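Peroxisomal catalase (Pichia angusta, PDB 2XQ1) breaks down hydrogen peroxide to water and oxygen with a heme cofactor, probably protecting the cell from the peroxide made by peroxisomal oxidases. Local coordinates at residues Ser114-Thr126 / Leu191-Asn205. Numbering follows the deposited sequence.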
loop_
_atom_site.group_PDB
_atom_site.type_symbol
_atom_site.label_atom_id
_atom_site.label_comp_id
_atom_site.label_asym_id
_atom_site.label_seq_id
_atom_site.Cartn_x
_atom_site.Cartn_y
_atom_site.Cartn_z
ATOM N N SER O 114 -7.597 13.818 -19.585
ATOM C CA SER O 114 -7.183 14.568 -20.754
ATOM C C SER O 114 -7.940 14.127 -22.001
ATOM O O SER O 114 -8.725 13.171 -21.953
ATOM C CB SER O 114 -5.696 14.362 -20.979
ATOM O OG SER O 114 -5.455 13.005 -21.285
ATOM N N ALA O 115 -7.673 14.798 -23.116
ATOM C CA ALA O 115 -8.381 14.548 -24.364
ATOM C C ALA O 115 -7.866 13.368 -25.187
ATOM O O ALA O 115 -6.651 13.204 -25.375
ATOM C CB ALA O 115 -8.371 15.793 -25.217
ATOM N N ASP O 116 -8.808 12.578 -25.711
ATOM C CA ASP O 116 -8.510 11.468 -26.620
ATOM C C ASP O 116 -7.823 11.954 -27.907
ATOM O O ASP O 116 -7.076 11.213 -28.540
ATOM C CB ASP O 116 -9.809 10.726 -26.988
ATOM C CG ASP O 116 -10.205 9.616 -25.978
ATOM O OD1 ASP O 116 -9.375 9.174 -25.176
ATOM O OD2 ASP O 116 -11.372 9.151 -25.999
ATOM N N THR O 117 -8.093 13.195 -28.299
ATOM C CA THR O 117 -7.582 13.749 -29.559
ATOM C C THR O 117 -6.333 14.631 -29.372
ATOM O O THR O 117 -5.953 15.426 -30.236
ATOM C CB THR O 117 -8.686 14.516 -30.319
ATOM O OG1 THR O 117 -9.223 15.538 -29.478
ATOM C CG2 THR O 117 -9.796 13.580 -30.736
ATOM N N ALA O 118 -5.700 14.487 -28.218
ATOM C CA ALA O 118 -4.372 15.018 -28.005
ATOM C C ALA O 118 -3.395 14.449 -29.036
ATOM O O ALA O 118 -3.502 13.286 -29.447
ATOM C CB ALA O 118 -3.904 14.665 -26.610
ATOM N N ARG O 119 -2.452 15.289 -29.452
ATOM C CA ARG O 119 -1.315 14.864 -30.261
ATOM C C ARG O 119 -0.401 13.943 -29.419
ATOM O O ARG O 119 0.120 14.343 -28.380
ATOM C CB ARG O 119 -0.569 16.102 -30.798
ATOM C CG ARG O 119 0.844 15.826 -31.292
ATOM C CD ARG O 119 1.337 16.825 -32.347
ATOM N NE ARG O 119 0.798 16.520 -33.665
ATOM C CZ ARG O 119 -0.062 17.305 -34.292
ATOM N NH1 ARG O 119 -0.444 18.437 -33.720
ATOM N NH2 ARG O 119 -0.528 16.968 -35.486
ATOM N N ASP O 120 -0.243 12.702 -29.857
ATOM C CA ASP O 120 0.530 11.699 -29.148
ATOM C C ASP O 120 0.600 10.440 -29.995
ATOM O O ASP O 120 -0.229 10.244 -30.877
ATOM C CB ASP O 120 -0.147 11.359 -27.831
ATOM C CG ASP O 120 0.652 11.825 -26.604
ATOM O OD1 ASP O 120 1.828 12.228 -26.749
ATOM O OD2 ASP O 120 0.117 11.756 -25.468
ATOM N N PRO O 121 1.596 9.564 -29.739
ATOM C CA PRO O 121 1.493 8.240 -30.332
ATOM C C PRO O 121 0.211 7.633 -29.790
ATOM O O PRO O 121 -0.450 8.257 -28.939
ATOM C CB PRO O 121 2.693 7.497 -29.749
ATOM C CG PRO O 121 3.574 8.486 -29.254
ATOM C CD PRO O 121 2.759 9.658 -28.843
ATOM N N ARG O 122 -0.177 6.459 -30.281
ATOM C CA ARG O 122 -1.284 5.742 -29.631
ATOM C C ARG O 122 -0.811 4.360 -29.250
ATOM O O ARG O 122 -0.073 3.732 -30.024
ATOM C CB ARG O 122 -2.555 5.658 -30.503
ATOM C CG ARG O 122 -3.200 6.990 -30.868
ATOM C CD ARG O 122 -3.811 7.677 -29.668
ATOM N NE ARG O 122 -4.601 8.858 -30.027
ATOM C CZ ARG O 122 -4.101 10.090 -30.164
ATOM N NH1 ARG O 122 -2.802 10.313 -29.993
ATOM N NH2 ARG O 122 -4.904 11.110 -30.471
ATOM N N GLY O 123 -1.227 3.911 -28.061
ATOM C CA GLY O 123 -0.919 2.575 -27.572
ATOM C C GLY O 123 -1.927 1.577 -28.104
ATOM O O GLY O 123 -3.089 1.909 -28.295
ATOM N N PHE O 124 -1.486 0.341 -28.317
ATOM C CA PHE O 124 -2.285 -0.687 -28.952
ATOM C C PHE O 124 -1.871 -1.995 -28.268
ATOM O O PHE O 124 -1.043 -2.758 -28.763
ATOM C CB PHE O 124 -1.940 -0.672 -30.454
ATOM C CG PHE O 124 -2.912 -1.406 -31.344
ATOM C CD1 PHE O 124 -3.479 -2.605 -30.955
ATOM C CD2 PHE O 124 -3.228 -0.899 -32.596
ATOM C CE1 PHE O 124 -4.371 -3.289 -31.791
ATOM C CE2 PHE O 124 -4.110 -1.567 -33.441
ATOM C CZ PHE O 124 -4.685 -2.778 -33.034
ATOM N N ALA O 125 -2.417 -2.260 -27.106
ATOM C CA ALA O 125 -1.987 -3.453 -26.397
ATOM C C ALA O 125 -3.027 -4.567 -26.439
ATOM O O ALA O 125 -4.218 -4.340 -26.178
ATOM C CB ALA O 125 -1.654 -3.112 -24.968
ATOM N N THR O 126 -2.591 -5.783 -26.723
ATOM C CA THR O 126 -3.547 -6.859 -26.832
ATOM C C THR O 126 -3.101 -8.067 -26.070
ATOM O O THR O 126 -1.959 -8.516 -26.190
ATOM C CB THR O 126 -3.712 -7.271 -28.257
ATOM O OG1 THR O 126 -3.866 -6.091 -29.078
ATOM C CG2 THR O 126 -4.899 -8.194 -28.384
ATOM N N LEU O 191 5.099 12.232 -35.259
ATOM C CA LEU O 191 4.261 12.846 -34.255
ATOM C C LEU O 191 3.650 14.158 -34.741
ATOM O O LEU O 191 2.510 14.492 -34.412
ATOM C CB LEU O 191 5.068 13.071 -32.983
ATOM C CG LEU O 191 4.389 13.866 -31.881
ATOM C CD1 LEU O 191 3.259 13.071 -31.316
ATOM C CD2 LEU O 191 5.399 14.146 -30.846
ATOM N N PHE O 192 4.406 14.911 -35.518
ATOM C CA PHE O 192 3.917 16.210 -35.919
ATOM C C PHE O 192 3.322 16.220 -37.314
ATOM O O PHE O 192 2.709 17.191 -37.718
ATOM C CB PHE O 192 4.979 17.285 -35.723
ATOM C CG PHE O 192 5.121 17.728 -34.293
ATOM C CD1 PHE O 192 4.337 18.759 -33.783
ATOM C CD2 PHE O 192 6.028 17.112 -33.438
ATOM C CE1 PHE O 192 4.462 19.164 -32.449
ATOM C CE2 PHE O 192 6.160 17.533 -32.098
ATOM C CZ PHE O 192 5.377 18.551 -31.618
ATOM N N SER O 193 3.481 15.123 -38.041
ATOM C CA SER O 193 2.722 14.943 -39.255
ATOM C C SER O 193 1.313 14.687 -38.740
ATOM O O SER O 193 1.082 14.633 -37.528
ATOM C CB SER O 193 3.238 13.742 -40.041
ATOM O OG SER O 193 2.748 12.540 -39.454
ATOM N N ASN O 194 0.367 14.511 -39.640
ATOM C CA ASN O 194 -0.986 14.345 -39.187
ATOM C C ASN O 194 -1.216 13.004 -38.512
ATOM O O ASN O 194 -2.263 12.778 -37.922
ATOM C CB ASN O 194 -1.955 14.571 -40.340
ATOM C CG ASN O 194 -2.071 16.025 -40.721
ATOM O OD1 ASN O 194 -2.019 16.917 -39.868
ATOM N ND2 ASN O 194 -2.240 16.276 -42.008
ATOM N N ARG O 195 -0.231 12.129 -38.574
ATOM C CA ARG O 195 -0.359 10.812 -37.960
ATOM C C ARG O 195 -0.325 10.801 -36.423
ATOM O O ARG O 195 -0.712 9.820 -35.779
ATOM C CB ARG O 195 0.703 9.864 -38.518
ATOM C CG ARG O 195 0.750 9.808 -40.030
ATOM C CD ARG O 195 1.884 8.923 -40.437
ATOM N NE ARG O 195 2.055 8.916 -41.874
ATOM C CZ ARG O 195 2.629 7.923 -42.547
ATOM N NH1 ARG O 195 3.099 6.840 -41.902
ATOM N NH2 ARG O 195 2.732 8.016 -43.877
ATOM N N GLY O 196 0.153 11.885 -35.834
ATOM C CA GLY O 196 0.013 12.052 -34.388
ATOM C C GLY O 196 -1.415 12.354 -33.925
ATOM O O GLY O 196 -1.671 12.422 -32.729
ATOM N N THR O 197 -2.344 12.548 -34.866
ATOM C CA THR O 197 -3.738 12.836 -34.536
ATOM C C THR O 197 -4.743 11.911 -35.280
ATOM O O THR O 197 -5.436 12.333 -36.206
ATOM C CB THR O 197 -4.061 14.322 -34.751
ATOM O OG1 THR O 197 -3.225 15.100 -33.918
ATOM C CG2 THR O 197 -5.423 14.609 -34.284
ATOM N N PRO O 198 -4.831 10.631 -34.869
ATOM C CA PRO O 198 -5.761 9.744 -35.570
ATOM C C PRO O 198 -7.203 10.145 -35.298
ATOM O O PRO O 198 -7.462 10.823 -34.294
ATOM C CB PRO O 198 -5.474 8.381 -34.945
ATOM C CG PRO O 198 -4.072 8.513 -34.412
ATOM C CD PRO O 198 -4.026 9.896 -33.871
ATOM N N ALA O 199 -8.114 9.729 -36.191
ATOM C CA ALA O 199 -9.555 10.027 -36.103
ATOM C C ALA O 199 -10.190 9.216 -35.004
ATOM O O ALA O 199 -10.895 9.752 -34.146
ATOM C CB ALA O 199 -10.248 9.746 -37.412
ATOM N N SER O 200 -9.922 7.921 -35.026
ATOM C CA SER O 200 -10.384 7.050 -33.974
ATOM C C SER O 200 -9.324 6.001 -33.759
ATOM O O SER O 200 -8.339 5.964 -34.498
ATOM C CB SER O 200 -11.692 6.376 -34.385
ATOM O OG SER O 200 -11.499 5.410 -35.416
ATOM N N TYR O 201 -9.530 5.140 -32.767
ATOM C CA TYR O 201 -8.715 3.939 -32.645
ATOM C C TYR O 201 -8.990 2.915 -33.761
ATOM O O TYR O 201 -8.153 2.062 -34.051
ATOM C CB TYR O 201 -8.981 3.252 -31.315
ATOM C CG TYR O 201 -8.664 4.058 -30.113
ATOM C CD1 TYR O 201 -7.431 4.646 -29.952
ATOM C CD2 TYR O 201 -9.604 4.209 -29.106
ATOM C CE1 TYR O 201 -7.148 5.389 -28.810
ATOM C CE2 TYR O 201 -9.329 4.944 -27.953
ATOM C CZ TYR O 201 -8.106 5.529 -27.814
ATOM O OH TYR O 201 -7.857 6.261 -26.673
ATOM N N ARG O 202 -10.182 2.962 -34.358
ATOM C CA ARG O 202 -10.545 1.980 -35.380
ATOM C C ARG O 202 -9.708 2.197 -36.633
ATOM O O ARG O 202 -9.505 1.272 -37.396
ATOM C CB ARG O 202 -12.032 2.058 -35.695
ATOM C CG ARG O 202 -12.874 1.319 -34.704
ATOM C CD ARG O 202 -14.138 2.096 -34.359
ATOM N NE ARG O 202 -15.126 2.067 -35.430
ATOM C CZ ARG O 202 -15.502 3.124 -36.143
ATOM N NH1 ARG O 202 -14.988 4.329 -35.918
ATOM N NH2 ARG O 202 -16.413 2.970 -37.082
ATOM N N THR O 203 -9.209 3.419 -36.811
ATOM C CA THR O 203 -8.511 3.812 -38.024
ATOM C C THR O 203 -6.996 4.065 -37.834
ATOM O O THR O 203 -6.421 5.029 -38.392
ATOM C CB THR O 203 -9.174 5.047 -38.678
ATOM O OG1 THR O 203 -9.050 6.179 -37.812
ATOM C CG2 THR O 203 -10.640 4.776 -38.979
ATOM N N MET O 204 -6.357 3.185 -37.063
ATOM C CA MET O 204 -4.910 3.205 -36.894
ATOM C C MET O 204 -4.313 1.807 -36.974
ATOM O O MET O 204 -4.985 0.822 -36.694
ATOM C CB MET O 204 -4.529 3.871 -35.574
ATOM C CG MET O 204 -5.361 3.435 -34.402
ATOM S SD MET O 204 -4.697 4.025 -32.845
ATOM C CE MET O 204 -3.904 2.541 -32.217
ATOM N N ASN O 205 -3.045 1.727 -37.366
ATOM C CA ASN O 205 -2.351 0.456 -37.408
ATOM C C ASN O 205 -1.576 0.153 -36.128
ATOM O O ASN O 205 -1.309 1.034 -35.328
ATOM C CB ASN O 205 -1.392 0.428 -38.579
ATOM C CG ASN O 205 -2.093 0.410 -39.937
ATOM O OD1 ASN O 205 -3.257 0.008 -40.076
ATOM N ND2 ASN O 205 -1.358 0.855 -40.958
#
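Pro-198 sets its CD over one face of the Arg-122 guanidinium, above its centre and 3.7 Å from CZ of Arg-122. In the catalase fold, this contact joins the loop entering barrel strand 122-130 to the segment that leaves helix 185-192. The Arg-122 chain, bent at CB-CG (chi2 -69°), curls back on its own loop, where NH2 donates to Ala-118 O at 2.8 Å and NH1 to Pro-121 O. Tyr-201 brings the rim of its ring up to CD of Arg-122, the ring and guanidinium planes being steeply inclined. Replacing Arg-122 with an alanine would probably leave Ala-118 O without its guanidinium donor, open a gap over Pro-198 and let the 118-121 loop shift.

Toward the heme pocket, Met-204 SD lies 3.6 Å from Arg-122 CB, and Met-204 CE meets CD2 of Phe-124 at 3.5 Å. Phe-124 and Gly-123 touch the heme; Met-204 thus packs against a residue of the heme pocket.

At the other end, Arg-119 reaches the C-terminal end of helix 185-192. Its CD rests over one face of the Phe-192 ring, a CH-pi contact 4.2 Å from the centroid, while Thr-197 OG1 lies over a face of the guanidinium. NH1 of Arg-119 forms a salt bridge with Asp-239 OD1. Asp-120 N donates to Gly-196 O at 3.2 Å, binding the two backbones together. Arg-119 NE donates to Leu-191 O at 2.8 Å, the carbonyl oxygen lying near the guanidinium plane, and NH2 adds a weak bond to Ser-193 O.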